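Local coordinates for protein oxidized polyvinyl alcohol hydrolase (Pseudomonas sp. VM15C, PDB 3WWC) that hydrolyses beta-diketones such as 4,6-nonanedione and cleaves oxidized polyvinyl alcohol in the second step of polyvinyl alcohol degradation, at residues V235-Y238 / P239-A242; A99-R102 / A103-Q107; T251-G254 / G255-D258; P109-R112 / G113-N117. The protein carries 1 engineered substitution. All coordinates share one frame; numbering follows the deposited sequence.

Interaction 1: residues V235-Y238 / P239-A242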
# COMPACT_ATOMS: atom_id res chain seq x y z
N VAL A 235 3.32 7.17 -9.20
CA VAL A 235 3.05 5.90 -8.49
C VAL A 235 2.41 4.88 -9.42
O VAL A 235 2.56 3.66 -9.22
CB VAL A 235 2.10 6.17 -7.27
CG1 VAL A 235 0.66 6.54 -7.75
CG2 VAL A 235 2.03 4.93 -6.37
N GLY A 236 1.74 5.34 -10.48
CA GLY A 236 0.98 4.40 -11.30
C GLY A 236 1.33 4.40 -12.77
O GLY A 236 2.36 4.90 -13.16
N PRO A 237 0.50 3.75 -13.55
CA PRO A 237 0.70 3.71 -15.00
C PRO A 237 0.56 5.16 -15.47
O PRO A 237 -0.06 5.98 -14.79
CB PRO A 237 -0.53 2.90 -15.47
CG PRO A 237 -0.95 2.11 -14.30
CD PRO A 237 -0.70 3.00 -13.13
N TYR A 238 1.16 5.49 -16.61
CA TYR A 238 0.90 6.79 -17.26
C TYR A 238 0.30 6.58 -18.68
O TYR A 238 0.92 5.92 -19.53
CB TYR A 238 2.13 7.65 -17.45
CG TYR A 238 1.71 8.91 -18.17
CD1 TYR A 238 0.94 9.88 -17.53
CD2 TYR A 238 1.94 9.05 -19.54
CE1 TYR A 238 0.39 10.94 -18.23
CE2 TYR A 238 1.39 10.10 -20.25
CZ TYR A 238 0.62 11.04 -19.59
OH TYR A 238 0.09 12.12 -20.27
N PRO A 239 -0.93 7.03 -18.92
CA PRO A 239 -1.84 7.71 -17.98
C PRO A 239 -2.42 6.67 -17.03
O PRO A 239 -2.27 5.45 -17.27
CB PRO A 239 -2.93 8.30 -18.87
CG PRO A 239 -2.91 7.40 -20.07
CD PRO A 239 -1.50 7.02 -20.29
N LEU A 240 -3.07 7.13 -15.97
CA LEU A 240 -3.72 6.22 -15.01
C LEU A 240 -4.79 5.49 -15.80
O LEU A 240 -5.34 6.02 -16.79
CB LEU A 240 -4.37 7.02 -13.88
CG LEU A 240 -3.37 7.74 -12.98
CD1 LEU A 240 -4.18 8.61 -12.00
CD2 LEU A 240 -2.53 6.75 -12.21
N PRO A 241 -5.13 4.28 -15.39
CA PRO A 241 -6.16 3.52 -16.11
C PRO A 241 -7.53 4.17 -16.13
O PRO A 241 -7.95 4.79 -15.17
CB PRO A 241 -6.15 2.16 -15.41
CG PRO A 241 -5.46 2.36 -14.10
CD PRO A 241 -4.55 3.55 -14.24
N ALA A 242 -8.25 4.03 -17.26
CA ALA A 242 -9.58 4.63 -17.35
C ALA A 242 -10.54 3.86 -16.46
O ALA A 242 -11.50 4.43 -15.91
CB ALA A 242 -10.07 4.58 -18.81

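Interaction 2: residues A99-R102 / A103-Q107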
# COMPACT_ATOMS: atom_id res chain seq x y z
N ALA A 99 3.62 -11.45 4.50
CA ALA A 99 4.35 -10.18 4.55
C ALA A 99 5.63 -10.24 3.78
O ALA A 99 6.55 -10.98 4.15
CB ALA A 99 4.67 -9.90 6.04
N PRO A 100 5.74 -9.46 2.73
CA PRO A 100 6.96 -9.48 1.92
C PRO A 100 8.09 -8.69 2.52
O PRO A 100 7.87 -7.67 3.16
CB PRO A 100 6.52 -8.83 0.59
CG PRO A 100 5.42 -7.81 1.07
CD PRO A 100 4.67 -8.58 2.14
N VAL A 101 9.31 -9.18 2.31
CA VAL A 101 10.53 -8.46 2.73
C VAL A 101 10.95 -7.59 1.55
O VAL A 101 10.85 -8.01 0.38
CB VAL A 101 11.62 -9.48 3.10
CG1 VAL A 101 12.97 -8.79 3.45
CG2 VAL A 101 11.12 -10.30 4.30
N ARG A 102 11.44 -6.39 1.83
CA ARG A 102 11.88 -5.46 0.79
C ARG A 102 13.12 -6.02 0.05
O ARG A 102 14.00 -6.63 0.68
CB ARG A 102 12.22 -4.10 1.42
CG ARG A 102 11.00 -3.41 2.02
CD ARG A 102 11.36 -2.17 2.87
NE ARG A 102 12.07 -2.64 4.04
CZ ARG A 102 12.74 -1.88 4.89
NH1 ARG A 102 12.77 -0.56 4.74
NH2 ARG A 102 13.49 -2.49 5.83
N ALA A 103 13.17 -5.82 -1.26
CA ALA A 103 14.30 -6.32 -2.04
C ALA A 103 15.63 -5.77 -1.49
O ALA A 103 16.63 -6.52 -1.35
CB ALA A 103 14.10 -5.88 -3.51
N CYS A 104 15.64 -4.48 -1.15
CA CYS A 104 16.85 -3.85 -0.64
C CYS A 104 17.35 -4.48 0.66
O CYS A 104 18.51 -4.28 1.01
CB CYS A 104 16.57 -2.31 -0.39
SG CYS A 104 15.17 -2.02 0.79
N ALA A 105 16.48 -5.18 1.41
CA ALA A 105 16.91 -5.79 2.68
C ALA A 105 17.65 -7.12 2.49
O ALA A 105 18.06 -7.75 3.48
CB ALA A 105 15.69 -6.02 3.58
N ASN A 106 17.78 -7.56 1.24
CA ASN A 106 18.52 -8.80 0.94
C ASN A 106 18.04 -9.95 1.78
O ASN A 106 18.84 -10.72 2.34
CB ASN A 106 20.00 -8.56 1.17
CG ASN A 106 20.54 -7.52 0.27
OD1 ASN A 106 21.38 -6.69 0.69
ND2 ASN A 106 20.08 -7.52 -0.99
N GLN A 107 16.72 -10.10 1.81
CA GLN A 107 16.01 -11.16 2.48
C GLN A 107 16.02 -11.18 3.99
O GLN A 107 15.48 -12.12 4.58
CB GLN A 107 16.45 -12.55 1.95
CG GLN A 107 16.30 -12.64 0.40
CD GLN A 107 16.35 -14.08 -0.05
OE1 GLN A 107 15.44 -14.86 0.24
NE2 GLN A 107 17.43 -14.45 -0.74
O HOH W 1 14.82 -9.12 0.02

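Interaction 3: residues T251-G254 / G255-D258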
# COMPACT_ATOMS: atom_id res chain seq x y z
N THR A 251 -7.96 4.73 2.17
CA THR A 251 -6.77 5.60 2.22
C THR A 251 -6.75 6.32 3.55
O THR A 251 -7.78 6.88 3.96
CB THR A 251 -6.82 6.62 1.12
OG1 THR A 251 -6.88 5.94 -0.16
CG2 THR A 251 -5.57 7.51 1.16
N VAL A 252 -5.61 6.33 4.23
CA VAL A 252 -5.53 6.97 5.56
C VAL A 252 -4.51 8.11 5.56
O VAL A 252 -3.36 7.94 5.08
CB VAL A 252 -5.08 5.95 6.61
CG1 VAL A 252 -5.04 6.60 8.01
CG2 VAL A 252 -6.05 4.75 6.61
N TRP A 253 -4.95 9.27 6.05
CA TRP A 253 -4.11 10.47 6.21
C TRP A 253 -3.93 10.68 7.71
O TRP A 253 -4.90 10.62 8.46
CB TRP A 253 -4.82 11.69 5.61
CG TRP A 253 -4.08 12.97 5.81
CD1 TRP A 253 -2.81 13.25 5.36
CD2 TRP A 253 -4.57 14.18 6.42
NE1 TRP A 253 -2.49 14.56 5.63
CE2 TRP A 253 -3.56 15.15 6.28
CE3 TRP A 253 -5.77 14.54 7.06
CZ2 TRP A 253 -3.70 16.46 6.76
CZ3 TRP A 253 -5.91 15.85 7.52
CH2 TRP A 253 -4.88 16.79 7.37
N GLY A 254 -2.68 10.97 8.12
CA GLY A 254 -2.34 11.11 9.52
C GLY A 254 -2.41 12.52 10.08
O GLY A 254 -1.90 12.78 11.19
N GLY A 255 -3.05 13.43 9.35
CA GLY A 255 -3.20 14.79 9.84
C GLY A 255 -2.11 15.77 9.50
O GLY A 255 -1.22 15.49 8.70
N GLU A 256 -2.16 16.91 10.20
CA GLU A 256 -1.23 18.02 9.98
C GLU A 256 0.24 17.69 9.98
O GLU A 256 1.03 18.33 9.24
CB GLU A 256 -1.52 19.13 11.02
CG GLU A 256 -2.88 19.70 10.86
CD GLU A 256 -3.00 20.48 9.55
OE1 GLU A 256 -1.99 21.17 9.20
OE2 GLU A 256 -4.07 20.43 8.88
N LYS A 257 0.64 16.72 10.79
CA LYS A 257 2.02 16.32 10.88
C LYS A 257 2.39 15.11 10.00
O LYS A 257 3.46 14.55 10.15
CB LYS A 257 2.39 15.97 12.32
CG LYS A 257 2.20 17.11 13.34
CD LYS A 257 3.14 18.25 13.06
CE LYS A 257 3.73 18.80 14.35
NZ LYS A 257 2.70 18.97 15.42
N ASP A 258 1.51 14.72 9.08
CA ASP A 258 1.80 13.58 8.22
C ASP A 258 2.65 14.11 7.04
O ASP A 258 2.15 14.44 5.97
CB ASP A 258 0.48 12.96 7.76
CG ASP A 258 0.69 11.62 7.03
OD1 ASP A 258 1.86 11.22 6.87
OD2 ASP A 258 -0.32 10.99 6.59
O HOH W 2 -0.01 16.22 5.70
O HOH W 3 -0.74 14.88 12.52

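Interaction 4: residues P109-R112 / G113-N117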
# COMPACT_ATOMS: atom_id res chain seq x y z
N PRO A 109 14.50 -9.96 7.24
CA PRO A 109 13.32 -9.25 7.76
C PRO A 109 13.60 -8.33 8.91
O PRO A 109 12.71 -7.62 9.37
CB PRO A 109 12.36 -10.39 8.12
CG PRO A 109 13.40 -11.43 8.72
CD PRO A 109 14.49 -11.40 7.62
N ASN A 110 14.85 -8.29 9.39
CA ASN A 110 15.19 -7.38 10.49
C ASN A 110 15.87 -6.10 10.03
O ASN A 110 16.03 -5.19 10.82
CB ASN A 110 16.07 -8.12 11.51
CG ASN A 110 15.31 -9.26 12.12
OD1 ASN A 110 14.30 -9.01 12.74
ND2 ASN A 110 15.71 -10.48 11.89
N ILE A 111 16.29 -6.02 8.78
CA ILE A 111 16.88 -4.79 8.27
C ILE A 111 15.88 -3.67 8.45
O ILE A 111 14.67 -3.84 8.14
CB ILE A 111 17.25 -4.92 6.75
CG1 ILE A 111 18.61 -5.65 6.61
CG2 ILE A 111 17.28 -3.54 6.04
CD1 ILE A 111 19.81 -4.72 6.95
N ARG A 112 16.35 -2.53 8.95
CA ARG A 112 15.50 -1.36 9.16
C ARG A 112 15.77 -0.37 8.03
O ARG A 112 15.24 -0.59 6.93
CB ARG A 112 15.76 -0.79 10.56
CG ARG A 112 15.06 -1.62 11.63
CD ARG A 112 15.41 -1.15 13.05
NE ARG A 112 14.52 -1.92 13.93
CZ ARG A 112 14.72 -2.12 15.22
NH1 ARG A 112 15.80 -1.62 15.84
NH2 ARG A 112 13.82 -2.82 15.91
N GLY A 113 16.53 0.70 8.22
CA GLY A 113 16.76 1.58 7.09
C GLY A 113 18.07 1.34 6.33
O GLY A 113 18.26 1.99 5.32
N GLU A 114 18.90 0.41 6.78
CA GLU A 114 20.19 0.18 6.15
C GLU A 114 20.05 -0.28 4.70
O GLU A 114 19.48 -1.32 4.43
CB GLU A 114 20.99 -0.88 6.95
CG GLU A 114 21.11 -0.57 8.47
CD GLU A 114 20.08 -1.28 9.37
OE1 GLU A 114 18.90 -1.44 8.96
OE2 GLU A 114 20.47 -1.71 10.49
N ARG A 115 20.60 0.53 3.78
CA ARG A 115 20.56 0.28 2.35
C ARG A 115 19.18 0.23 1.79
O ARG A 115 19.01 -0.32 0.70
CB ARG A 115 21.33 -1.00 1.98
CG ARG A 115 22.79 -0.88 2.43
CD ARG A 115 23.69 -2.15 2.36
NE ARG A 115 23.46 -3.17 3.41
CZ ARG A 115 23.77 -3.07 4.72
NH1 ARG A 115 23.50 -4.10 5.54
NH2 ARG A 115 24.35 -1.98 5.21
N CYS A 116 18.20 0.71 2.55
CA CYS A 116 16.82 0.76 2.10
C CYS A 116 16.26 2.16 2.10
O CYS A 116 15.51 2.54 1.20
CB CYS A 116 15.92 -0.10 3.01
SG CYS A 116 15.99 -1.90 2.71
N ASN A 117 16.59 2.95 3.12
CA ASN A 117 16.02 4.28 3.27
C ASN A 117 16.78 5.32 2.45
O ASN A 117 17.71 5.97 2.95
CB ASN A 117 16.04 4.64 4.76
CG ASN A 117 15.54 6.03 5.03
OD1 ASN A 117 14.72 6.55 4.28
ND2 ASN A 117 16.03 6.65 6.12

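Interaction 1: residues V235-Y238 / P239-A242
Y238 and P239 are joined by a cis peptide bond, which folds the backbone back so sharply that the CA atoms of P237 and L240 come within 5.1 Å. No backbone hydrogen bond closes the bend; L240 N donates instead to the side chain of Q232. Proline suits the place because a cis peptide costs it far less than other residues, and an aromatic residue before it adds a CH-pi contact. CG of Y238 stands anti to the backbone N (chi1 178°), which turns one ring face over the proline: P239 CD lies 4.2 Å from the ring centroid of Y238, 17° off its normal. Beyond the ring, the Y238 hydroxyl is tied to the backbone O of D209. Across the base of the turn, P237 and P241 cross nearly at right angles, with P237 CG 3.9 Å from P241 CD, while L240 folds its CD2 back to 3.7 Å from P237 O. G236 has no room for a side chain, since a beta carbon would run into P237 CD. P237 also packs on L188 and F189 of helix 178-189. Residues 237-240 form a type VIb turn, the aromatic residue packing on the cis-proline at its corner.

Interaction 2: residues A99-R102 / A103-Q107
The flat carbonyl group of R102 is gripped on both faces: A105 N donates from above its plane, 60° out of it, and a water donates from the opposite side. The bond from A105 N to R102 O measures 3.0 Å and is somewhat bent, 145° at the hydrogen. It is the i to i+3 bond of a short 3-10 segment, residues 103-105, which follows strand 96-100 of the alpha/beta-hydrolase sheet. The water, 2.7 Å from R102 O, also accepts from Q107 N at 2.8 Å and so bridges the mouth of the bend. N106 and Q107 both adopt positive phi, which turns the chain back over V101; asparagine tolerates such angles well. V101 CG1, anti to its own N (chi1 176°), reaches 3.9 Å from A105 CB, where a small residue fits the close approach. The R102 side chain leaves this turn and bends at chi3; its NH2 donates to R112 O, and its NH1 makes a weak bond to S71 O. Q107 OE1 accepts from D40 N, joining the turn to strand 36-43. C104 SG, disulfide-bonded to C116, sits between its own N and carbonyl carbon, 3.7 Å from R102 CB.

Interaction 3: residues T251-G254 / G255-D258
W253 lays one face of its indole on the backbone of G255: the CA of G255 stands 3.4 Å from the centroid of the six-membered ring of W253, only 6° off the normal, a close CH-pi contact. Glycine suits this place twice over, since it lies flat beneath the ring and its backbone angles would drive a beta carbon into G254 O. At the indole edge, in the ring plane, NE1 of W253 donates to a water at 3.0 Å, and that water donates to D258 O. D258 CG stands anti to the backbone N (chi1 -171°), directing the carboxylate to the end of the strand, where G254 N donates to D258 OD2 at 2.8 Å, on its anti side and 31° out of the carboxylate plane. Behind these contacts, a type I turn from G255 to D258, closed by D258 N to G255 O at 2.9 Å, sets the aspartate's position, while E256, whose bent chain brings OE2 near the rim of the indole, is salt-bridged to R276. With an alanine in place of W253, the G255 peptide would probably lose its cover and the bridging water its indole donor. S201 OG shares D258 OD2, and OD1 accepts from H303 ND1. Following the seventh strand of the alpha/beta-hydrolase sheet, D258 is consistent with the acid of a catalytic triad, its carboxylate held against rotation by partners on both oxygens.

Interaction 4: residues P109-R112 / G113-N117
I111 and R112 pack against a tight surface turn in which G113 O accepts from both C116 N (3.1 Å) and N117 N (2.9 Å), a type II beta turn nested in an alpha turn. Both donors reach that oxygen from the same face of its plane. R115, at the turn's second corner, has positive phi, and its chain bends at chi3 so that the guanidinium folds over E114 CB. The E114 chain also bends, its chi2 of 97° far from a staggered value, bringing the carboxylate back over the chain. There OE1 of E114 takes the N-H of R112 at 2.8 Å, nearly along its own C-O axis, though the angle at the hydrogen is only 143°. R112 itself runs extended from CG to NE in another direction, to a salt bridge with D77. The two branches of I111 serve different neighbours: CD1 comes 4.0 Å from R115 NH1, while CG2, anti to the backbone N, lies against E114 O and C116. A glycine in place of I111 would probably open a gap beside C116 SG and take away the apolar surface against which the R115 guanidinium lies. That sulfur, C116 SG, is bonded to C104 and lies 3.9 Å from I111 CG2.

In the fold
All four contacts are local bends, but they differ with depth. Interaction 3 is buried, with the D258 side chain about 7 Å from a bound butanoic acid; interactions 1 and 2 are partly buried, and interaction 4 is on the surface. Interactions 2 and 3 both leave strands of the central sheet, 96-100 and 247-253, with centres about 26 Å apart. Interactions 2 and 4 belong together: interaction 2 runs from the end of strand 96-100 into the long loop that also holds interaction 4, and their sulfurs, C104 SG and C116 SG, are bonded at 2.1 Å. Interaction 1 stands apart, its proline-rich turn shaped without a hydrogen bond across it, whereas the others rely on hydrogen bonds, with bridging waters in interactions 2 and 3.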